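Local coordinates for BREX protein BrxA (Magnetospirillum magneticum, PDB 3BHW) that probably takes part in a type 1 BREX system, which protects the bacterium against double-stranded DNA phage by blocking replication of the phage DNA, at residues 23-28 / 36-41; 75-80 / 178-183. All blocks are in the same frame, centred on the assembly; numbering follows the deposited sequence. Where two conformers were deposited one is given.

Interaction 1. Residues 23-28 / 36-41; sequences RIIAGL and DQWRHA
The indole of Trp-38 is the bump of this contact, and Ile-25 and Leu-28, one helical turn apart, form the hollow that receives its six-membered ring. Ile-25 meets the ring at its rim: CG1 lies in the ring plane, 3.7 Å from Trp-38 CH2, while CG2 stands 3.9 Å from both Trp-38 CH2 and Trp-38 CZ3, so the CZ3-CH2 edge of the indole lies against the fork of CG1 and CG2. Leu-28 comes crosswise to the indole, its CD1 3.9 Å from Trp-38 CZ3. With CG of Trp-38 anti to the backbone N (chi1 151°), the indole reaches across the gap although its CB does not point straight at the other helix. The two segments belong to a helical hairpin, helix 19-31 turning through a short connection into helix 35-43, within a BrxA chain whose family is grouped with helix-turn-helix proteins. Their axes run nearly antiparallel, at 151°, yet come no closer than 11.8 Å, a wide spacing that the large indole spans. A smaller knob, CD2 of Leu-28, touches the methyl of Ala-41, 4.2 Å from its CB; the forked leucine thus meets both the indole and the alanine. Helix 57-67 packs against Ile-25 through Met-63, Arg-64 and Leu-67, and Arg-64 also makes a cation-pi contact with Trp-38.

Interaction 2. Residues 75-80 / 178-183; sequences WQMVRD and SGEVMS
Met-77 reaches across to Glu-180 and Val-181 with its terminal methyl, in a contact that is mainly van der Waals. Its chain leaves the helix with CG anti to the carbonyl carbon, runs straight at chi2 (-176°) and bends at chi3 (59°), which brings CE to the first turn of helix 179-187. There CE lies 3.8 Å from Glu-180 CG and sits against the backbone between Glu-180 and Val-181, 3.6 Å from Val-181 N. Its exact place is uncertain: Met-77 was deposited in two conformers, and the modelled spacing to Val-181 CG2 is too short to be trusted.

No hydrogen bond crosses between the segments. Within one, Ser-178 is the N-cap of helix 179-187, its OG accepting from Val-181 N at 3.3 Å. Within the other, Arg-79 NE donates almost straight (171°) to Asp-80 OD1, 2.8 Å away, approaching that oxygen from above the carboxylate plane; this bond is part of a salt bridge whose other arm, NH2, is less surely placed.

Helix 83-97 bridges the two sides, since Val-85 touches both Met-77 and Ser-178 and Gln-88 accepts from Ser-178 N; helix 19-31 packs against helix 72-80 through Leu-29 and Leu-30.

Overall arrangement
Interactions 1 and 2 follow one another along the chain, the first closing before the second opens, and their centres lie 20 Å apart. They nevertheless meet where segments 23-28 and 75-80 pack together. Arg-23 NH1 makes a probable, weak hydrogen bond to Arg-79 O, 3.2 Å away, near the end of helix 72-80. Close by, Gly-27 CA lies 3.8 Å from Arg-79 CD, and Ala-26 CB is 3.5 Å from Trp-75 O. Helix 19-31 therefore has one flank on helix 35-43 and another on helix 72-80, which in turn reaches helix 179-187. In this predominantly helical chain, a local hairpin contact thus adjoins one between helices about a hundred residues apart.

Interaction 1. Residues 23-28 / 36-41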
ATOM      1  N   ARG A  23      -2.600 -12.114   3.516  1.00 15.93           N
ATOM      2  CA  ARG A  23      -3.693 -13.087   3.369  1.00 17.59           C
ATOM      3  C   ARG A  23      -4.051 -13.704   4.706  1.00 18.34           C
ATOM      4  O   ARG A  23      -5.209 -13.993   4.982  1.00 18.82           O
ATOM      5  CB  ARG A  23      -3.289 -14.214   2.454  1.00 16.55           C
ATOM      6  CG  ARG A  23      -3.051 -13.813   0.963  1.00 17.14           C
ATOM      7  CD  ARG A  23      -3.312 -15.037   0.128  1.00 20.22           C
ATOM      8  NE  ARG A  23      -2.991 -14.943  -1.298  1.00 18.75           N
ATOM      9  CZ  ARG A  23      -3.903 -14.765  -2.264  1.00 18.70           C
ATOM     10  NH1 ARG A  23      -5.168 -14.555  -1.941  1.00 18.04           N
ATOM     11  NH2 ARG A  23      -3.563 -14.778  -3.553  1.00 23.14           N
ATOM     12  N   ILE A  24      -3.041 -13.894   5.546  1.00 18.55           N
ATOM     13  CA  ILE A  24      -3.249 -14.559   6.819  1.00 19.95           C
ATOM     14  C   ILE A  24      -3.972 -13.571   7.725  1.00 18.61           C
ATOM     15  O   ILE A  24      -4.914 -13.940   8.426  1.00 19.91           O
ATOM     16  CB  ILE A  24      -1.937 -15.068   7.490  1.00 21.74           C
ATOM     17  CG1 ILE A  24      -1.387 -16.273   6.702  1.00 22.29           C
ATOM     18  CG2 ILE A  24      -2.219 -15.489   8.928  1.00 19.33           C
ATOM     19  CD1 ILE A  24       0.079 -16.522   6.881  1.00 28.15           C
ATOM     20  N   ILE A  25      -3.587 -12.305   7.634  1.00 18.68           N
ATOM     21  CA  ILE A  25      -4.172 -11.259   8.477  1.00 19.59           C
ATOM     22  C   ILE A  25      -5.614 -11.021   8.058  1.00 20.22           C
ATOM     23  O   ILE A  25      -6.510 -10.900   8.904  1.00 19.27           O
ATOM     24  CB  ILE A  25      -3.288  -9.961   8.473  1.00 20.56           C
ATOM     25  CG1 ILE A  25      -1.982 -10.190   9.269  1.00 17.97           C
ATOM     26  CG2 ILE A  25      -4.036  -8.759   9.087  1.00 20.13           C
ATOM     27  CD1 ILE A  25      -0.789  -9.347   8.823  1.00 20.71           C
ATOM     28  N   ALA A  26      -5.855 -11.003   6.739  1.00 19.49           N
ATOM     29  CA  ALA A  26      -7.211 -10.924   6.184  1.00 20.63           C
ATOM     30  C   ALA A  26      -8.098 -12.079   6.654  1.00 20.60           C
ATOM     31  O   ALA A  26      -9.278 -11.869   6.953  1.00 20.42           O
ATOM     32  CB  ALA A  26      -7.168 -10.864   4.667  1.00 20.93           C
ATOM     33  N   GLY A  27      -7.545 -13.292   6.745  1.00 19.84           N
ATOM     34  CA  GLY A  27      -8.252 -14.415   7.377  1.00 19.62           C
ATOM     35  C   GLY A  27      -8.699 -14.123   8.800  1.00 20.10           C
ATOM     36  O   GLY A  27      -9.852 -14.367   9.156  1.00 20.17           O
ATOM     37  N   LEU A  28      -7.774 -13.603   9.599  1.00 20.60           N
ATOM     38  CA  LEU A  28      -8.045 -13.277  10.987  1.00 21.25           C
ATOM     39  C   LEU A  28      -9.084 -12.195  11.090  1.00 20.83           C
ATOM     40  O   LEU A  28      -9.889 -12.191  12.029  1.00 22.12           O
ATOM     41  CB  LEU A  28      -6.780 -12.831  11.703  1.00 20.40           C
ATOM     42  CG  LEU A  28      -5.868 -13.980  12.137  1.00 21.50           C
ATOM     43  CD1 LEU A  28      -4.450 -13.461  12.312  1.00 19.49           C
ATOM     44  CD2 LEU A  28      -6.400 -14.582  13.425  1.00 24.72           C
ATOM     45  N   ASP A  36      -6.817  -8.901  22.114  1.00 19.12           N
ATOM     46  CA  ASP A  36      -5.864  -9.744  22.837  1.00 19.38           C
ATOM     47  C   ASP A  36      -5.499 -10.999  22.044  1.00 18.11           C
ATOM     48  O   ASP A  36      -4.336 -11.417  21.977  1.00 17.31           O
ATOM     49  CB  ASP A  36      -6.480 -10.161  24.173  1.00 19.54           C
ATOM     50  CG  ASP A  36      -6.568  -9.019  25.155  1.00 22.44           C
ATOM     51  OD1 ASP A  36      -6.000  -7.924  24.915  1.00 25.51           O
ATOM     52  OD2 ASP A  36      -7.204  -9.217  26.201  1.00 22.25           O
ATOM     53  N   GLN A  37      -6.508 -11.580  21.394  1.00 17.86           N
ATOM     54  CA  GLN A  37      -6.325 -12.796  20.611  1.00 19.07           C
ATOM     55  C   GLN A  37      -5.573 -12.502  19.312  1.00 17.20           C
ATOM     56  O   GLN A  37      -4.803 -13.337  18.817  1.00 17.94           O
ATOM     57  CB  GLN A  37      -7.665 -13.483  20.374  1.00 19.84           C
ATOM     58  CG  GLN A  37      -7.531 -14.788  19.566  1.00 21.00           C
ATOM     59  CD  GLN A  37      -6.608 -15.792  20.258  1.00 22.44           C
ATOM     60  OE1 GLN A  37      -6.724 -15.999  21.454  1.00 23.92           O
ATOM     61  NE2 GLN A  37      -5.698 -16.392  19.516  1.00 22.82           N
ATOM     62  N   TRP A  38      -5.765 -11.289  18.794  1.00 16.85           N
ATOM     63  CA  TRP A  38      -5.026 -10.864  17.601  1.00 17.82           C
ATOM     64  C   TRP A  38      -3.558 -10.888  17.871  1.00 17.94           C
ATOM     65  O   TRP A  38      -2.785 -11.510  17.140  1.00 18.27           O
ATOM     66  CB  TRP A  38      -5.442  -9.467  17.113  1.00 18.37           C
ATOM     67  CG  TRP A  38      -4.328  -8.695  16.392  1.00 20.43           C
ATOM     68  CD1 TRP A  38      -3.627  -7.639  16.896  1.00 19.87           C
ATOM     69  CD2 TRP A  38      -3.827  -8.901  15.059  1.00 22.76           C
ATOM     70  NE1 TRP A  38      -2.732  -7.173  15.971  1.00 22.70           N
ATOM     71  CE2 TRP A  38      -2.830  -7.927  14.834  1.00 24.77           C
ATOM     72  CE3 TRP A  38      -4.156  -9.782  14.021  1.00 23.14           C
ATOM     73  CZ2 TRP A  38      -2.115  -7.838  13.631  1.00 23.07           C
ATOM     74  CZ3 TRP A  38      -3.448  -9.698  12.827  1.00 22.55           C
ATOM     75  CH2 TRP A  38      -2.436  -8.729  12.641  1.00 21.13           C
ATOM     76  N   ARG A  39      -3.181 -10.263  18.984  1.00 17.43           N
ATOM     77  CA  ARG A  39      -1.759 -10.235  19.427  1.00 17.73           C
ATOM     78  C   ARG A  39      -1.195 -11.608  19.781  1.00 16.78           C
ATOM     79  O   ARG A  39      -0.044 -11.922  19.427  1.00 18.18           O
ATOM     80  CB  ARG A  39      -1.528  -9.264  20.581  1.00 17.11           C
ATOM     81  CG  ARG A  39      -1.660  -7.798  20.201  1.00 17.62           C
ATOM     82  CD  ARG A  39      -0.987  -6.866  21.235  1.00 20.52           C
ATOM     83  NE  ARG A  39       0.384  -7.285  21.534  1.00 21.15           N
ATOM     84  CZ  ARG A  39       1.104  -6.882  22.584  1.00 24.53           C
ATOM     85  NH1 ARG A  39       0.625  -5.986  23.455  1.00 19.13           N
ATOM     86  NH2 ARG A  39       2.326  -7.374  22.759  1.00 22.72           N
ATOM     87  N   HIS A  40      -1.975 -12.417  20.481  1.00 16.32           N
ATOM     88  CA  HIS A  40      -1.585 -13.803  20.719  1.00 15.24           C
ATOM     89  C   HIS A  40      -1.327 -14.573  19.407  1.00 16.45           C
ATOM     90  O   HIS A  40      -0.296 -15.246  19.317  1.00 15.36           O
ATOM     91  CB  HIS A  40      -2.613 -14.528  21.573  1.00 16.37           C
ATOM     92  CG  HIS A  40      -2.232 -15.942  21.884  1.00 17.56           C
ATOM     93  ND1 HIS A  40      -1.516 -16.286  22.993  1.00 15.80           N
ATOM     94  CD2 HIS A  40      -2.427 -17.091  21.200  1.00 16.28           C
ATOM     95  CE1 HIS A  40      -1.281 -17.581  23.001  1.00 13.86           C
ATOM     96  NE2 HIS A  40      -1.873 -18.113  21.939  1.00 16.36           N
ATOM     97  N   ALA A  41      -2.259 -14.501  18.429  1.00 17.51           N
ATOM     98  CA  ALA A  41      -2.110 -15.206  17.130  1.00 17.90           C
ATOM     99  C   ALA A  41      -0.815 -14.817  16.379  1.00 19.24           C
ATOM    100  O   ALA A  41      -0.118 -15.652  15.762  1.00 17.47           O
ATOM    101  CB  ALA A  41      -3.348 -14.910  16.253  1.00 19.50           C
TER

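Interaction 2. Residues 75-80 / 178-183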
ATOM      1  N   TRP A  75     -11.277  -7.619   2.418  1.00 19.47           N
ATOM      2  CA  TRP A  75     -10.562  -8.675   3.146  1.00 19.31           C
ATOM      3  C   TRP A  75     -10.743 -10.030   2.455  1.00 19.87           C
ATOM      4  O   TRP A  75      -9.783 -10.784   2.328  1.00 19.67           O
ATOM      5  CB  TRP A  75     -11.018  -8.786   4.599  1.00 20.39           C
ATOM      6  CG  TRP A  75     -11.020  -7.534   5.366  1.00 19.36           C
ATOM      7  CD1 TRP A  75     -10.306  -6.389   5.120  1.00 20.06           C
ATOM      8  CD2 TRP A  75     -11.755  -7.301   6.553  1.00 20.79           C
ATOM      9  NE1 TRP A  75     -10.558  -5.454   6.095  1.00 20.23           N
ATOM     10  CE2 TRP A  75     -11.474  -5.981   6.972  1.00 20.40           C
ATOM     11  CE3 TRP A  75     -12.628  -8.082   7.322  1.00 22.04           C
ATOM     12  CZ2 TRP A  75     -12.028  -5.432   8.138  1.00 18.55           C
ATOM     13  CZ3 TRP A  75     -13.205  -7.519   8.449  1.00 21.63           C
ATOM     14  CH2 TRP A  75     -12.904  -6.212   8.844  1.00 20.27           C
ATOM     15  N   GLN A  76     -11.949 -10.317   1.972  1.00 20.48           N
ATOM     16  CA  GLN A  76     -12.211 -11.614   1.347  1.00 21.67           C
ATOM     17  C   GLN A  76     -11.413 -11.738   0.030  1.00 20.64           C
ATOM     18  O   GLN A  76     -10.908 -12.801  -0.295  1.00 20.69           O
ATOM     19  CB  GLN A  76     -13.720 -11.785   1.125  1.00 21.94           C
ATOM     20  CG  GLN A  76     -14.160 -13.214   0.853  1.00 27.18           C
ATOM     21  CD  GLN A  76     -14.669 -13.960   2.094  1.00 31.64           C
ATOM     22  OE1 GLN A  76     -14.378 -15.141   2.269  1.00 36.24           O
ATOM     23  NE2 GLN A  76     -15.434 -13.280   2.946  1.00 35.40           N
ATOM     24  N   MET A  77     -11.282 -10.625  -0.694  1.00 20.39           N
ATOM     25  CA  MET A  77     -10.450 -10.556  -1.891  0.50 20.56           C
ATOM     26  C   MET A  77      -8.977 -10.823  -1.601  1.00 19.88           C
ATOM     27  O   MET A  77      -8.285 -11.503  -2.383  1.00 20.62           O
ATOM     28  CB  MET A  77     -10.573  -9.179  -2.550  0.50 21.26           C
ATOM     29  CG  MET A  77     -11.963  -8.851  -3.020  0.50 21.54           C
ATOM     30  SD  MET A  77     -12.081  -7.276  -3.884  0.50 21.66           S
ATOM     31  CE  MET A  77     -10.953  -7.559  -5.230  0.50 22.89           C
ATOM     32  N   VAL A  78      -8.495 -10.271  -0.497  1.00 18.53           N
ATOM     33  CA  VAL A  78      -7.100 -10.474  -0.081  1.00 18.90           C
ATOM     34  C   VAL A  78      -6.896 -11.937   0.263  1.00 19.03           C
ATOM     35  O   VAL A  78      -5.961 -12.557  -0.234  1.00 18.92           O
ATOM     36  CB  VAL A  78      -6.675  -9.556   1.090  1.00 18.74           C
ATOM     37  CG1 VAL A  78      -5.233  -9.861   1.493  1.00 19.05           C
ATOM     38  CG2 VAL A  78      -6.782  -8.135   0.646  1.00 16.46           C
ATOM     39  N   ARG A  79      -7.802 -12.481   1.063  1.00 20.23           N
ATOM     40  CA  ARG A  79      -7.649 -13.857   1.543  1.00 20.92           C
ATOM     41  C   ARG A  79      -7.787 -14.878   0.420  1.00 22.31           C
ATOM     42  O   ARG A  79      -6.982 -15.820   0.329  1.00 22.26           O
ATOM     43  CB  ARG A  79      -8.643 -14.166   2.669  1.00 21.16           C
ATOM     44  CG  ARG A  79      -8.382 -15.540   3.275  1.00 20.49           C
ATOM     45  CD  ARG A  79      -9.511 -15.989   4.171  1.00 25.52           C
ATOM     46  NE  ARG A  79     -10.715 -16.306   3.412  1.00 25.13           N
ATOM     47  CZ  ARG A  79     -11.944 -16.330   3.926  1.00 26.76           C
ATOM     48  NH1 ARG A  79     -12.155 -16.026   5.205  1.00 27.23           N
ATOM     49  NH2 ARG A  79     -12.972 -16.625   3.152  1.00 31.73           N
ATOM     50  N   ASP A  80      -8.791 -14.673  -0.440  1.00 22.19           N
ATOM     51  CA  ASP A  80      -9.245 -15.704  -1.378  1.00 24.40           C
ATOM     52  C   ASP A  80      -8.870 -15.476  -2.828  1.00 24.39           C
ATOM     53  O   ASP A  80      -8.855 -16.411  -3.616  1.00 25.58           O
ATOM     54  CB  ASP A  80     -10.764 -15.889  -1.262  1.00 24.96           C
ATOM     55  CG  ASP A  80     -11.191 -16.420   0.106  1.00 26.33           C
ATOM     56  OD1 ASP A  80     -10.415 -17.177   0.752  1.00 28.41           O
ATOM     57  OD2 ASP A  80     -12.320 -16.089   0.536  1.00 30.72           O
ATOM     58  N   SER A 178      -7.702  -4.691 -11.509  1.00 23.79           N
ATOM     59  CA  SER A 178      -8.764  -5.632 -11.719  1.00 23.65           C
ATOM     60  C   SER A 178     -10.121  -4.981 -11.478  1.00 24.21           C
ATOM     61  O   SER A 178     -10.302  -4.152 -10.577  1.00 23.33           O
ATOM     62  CB  SER A 178      -8.595  -6.857 -10.833  1.00 25.01           C
ATOM     63  OG  SER A 178      -8.852  -6.530  -9.503  1.00 26.81           O
ATOM     64  N   GLY A 179     -11.067  -5.379 -12.313  1.00 23.87           N
ATOM     65  CA  GLY A 179     -12.421  -4.888 -12.253  1.00 23.51           C
ATOM     66  C   GLY A 179     -13.039  -5.189 -10.907  1.00 22.90           C
ATOM     67  O   GLY A 179     -13.842  -4.409 -10.424  1.00 22.87           O
ATOM     68  N   GLU A 180     -12.658  -6.305 -10.287  1.00 22.82           N
ATOM     69  CA  GLU A 180     -13.165  -6.677  -8.963  1.00 22.81           C
ATOM     70  C   GLU A 180     -12.708  -5.663  -7.907  1.00 21.58           C
ATOM     71  O   GLU A 180     -13.455  -5.253  -7.052  1.00 21.54           O
ATOM     72  CB  GLU A 180     -12.599  -8.019  -8.587  1.00 24.46           C
ATOM     73  CG  GLU A 180     -13.465  -8.855  -7.697  1.00 28.81           C
ATOM     74  CD  GLU A 180     -13.003 -10.282  -7.731  1.00 32.70           C
ATOM     75  OE1 GLU A 180     -12.773 -10.789  -8.851  1.00 36.27           O
ATOM     76  OE2 GLU A 180     -12.849 -10.884  -6.649  1.00 35.04           O
ATOM     77  N   VAL A 181     -11.462  -5.239  -7.997  1.00 20.37           N
ATOM     78  CA  VAL A 181     -10.986  -4.278  -7.021  1.00 18.32           C
ATOM     79  C   VAL A 181     -11.644  -2.928  -7.256  1.00 17.77           C
ATOM     80  O   VAL A 181     -12.121  -2.273  -6.302  1.00 17.20           O
ATOM     81  CB  VAL A 181      -9.467  -4.196  -7.115  1.00 18.60           C
ATOM     82  CG1 VAL A 181      -8.970  -2.896  -6.423  1.00 16.95           C
ATOM     83  CG2 VAL A 181      -8.872  -5.504  -6.507  1.00 17.99           C
ATOM     84  N   MET A 182     -11.687  -2.520  -8.520  1.00 18.58           N
ATOM     85  CA  MET A 182     -12.274  -1.216  -8.859  1.00 17.94           C
ATOM     86  C   MET A 182     -13.762  -1.115  -8.469  1.00 18.31           C
ATOM     87  O   MET A 182     -14.213  -0.035  -8.062  1.00 18.34           O
ATOM     88  CB  MET A 182     -12.064  -0.828 -10.339  1.00 17.09           C
ATOM     89  CG  MET A 182     -10.613  -0.632 -10.800  1.00 17.27           C
ATOM     90  SD  MET A 182      -9.621   0.612  -9.830  1.00 19.98           S
ATOM     91  CE  MET A 182     -10.811   1.960  -9.879  1.00 21.59           C
ATOM     92  N   SER A 183     -14.504  -2.219  -8.629  1.00 18.89           N
ATOM     93  CA  SER A 183     -15.923  -2.255  -8.282  1.00 20.39           C
ATOM     94  C   SER A 183     -16.066  -2.047  -6.774  1.00 19.14           C
ATOM     95  O   SER A 183     -16.926  -1.264  -6.327  1.00 18.67           O
ATOM     96  CB  SER A 183     -16.590  -3.561  -8.804  1.00 21.25           C
ATOM     97  OG  SER A 183     -17.974  -3.678  -8.472  1.00 26.66           O
TER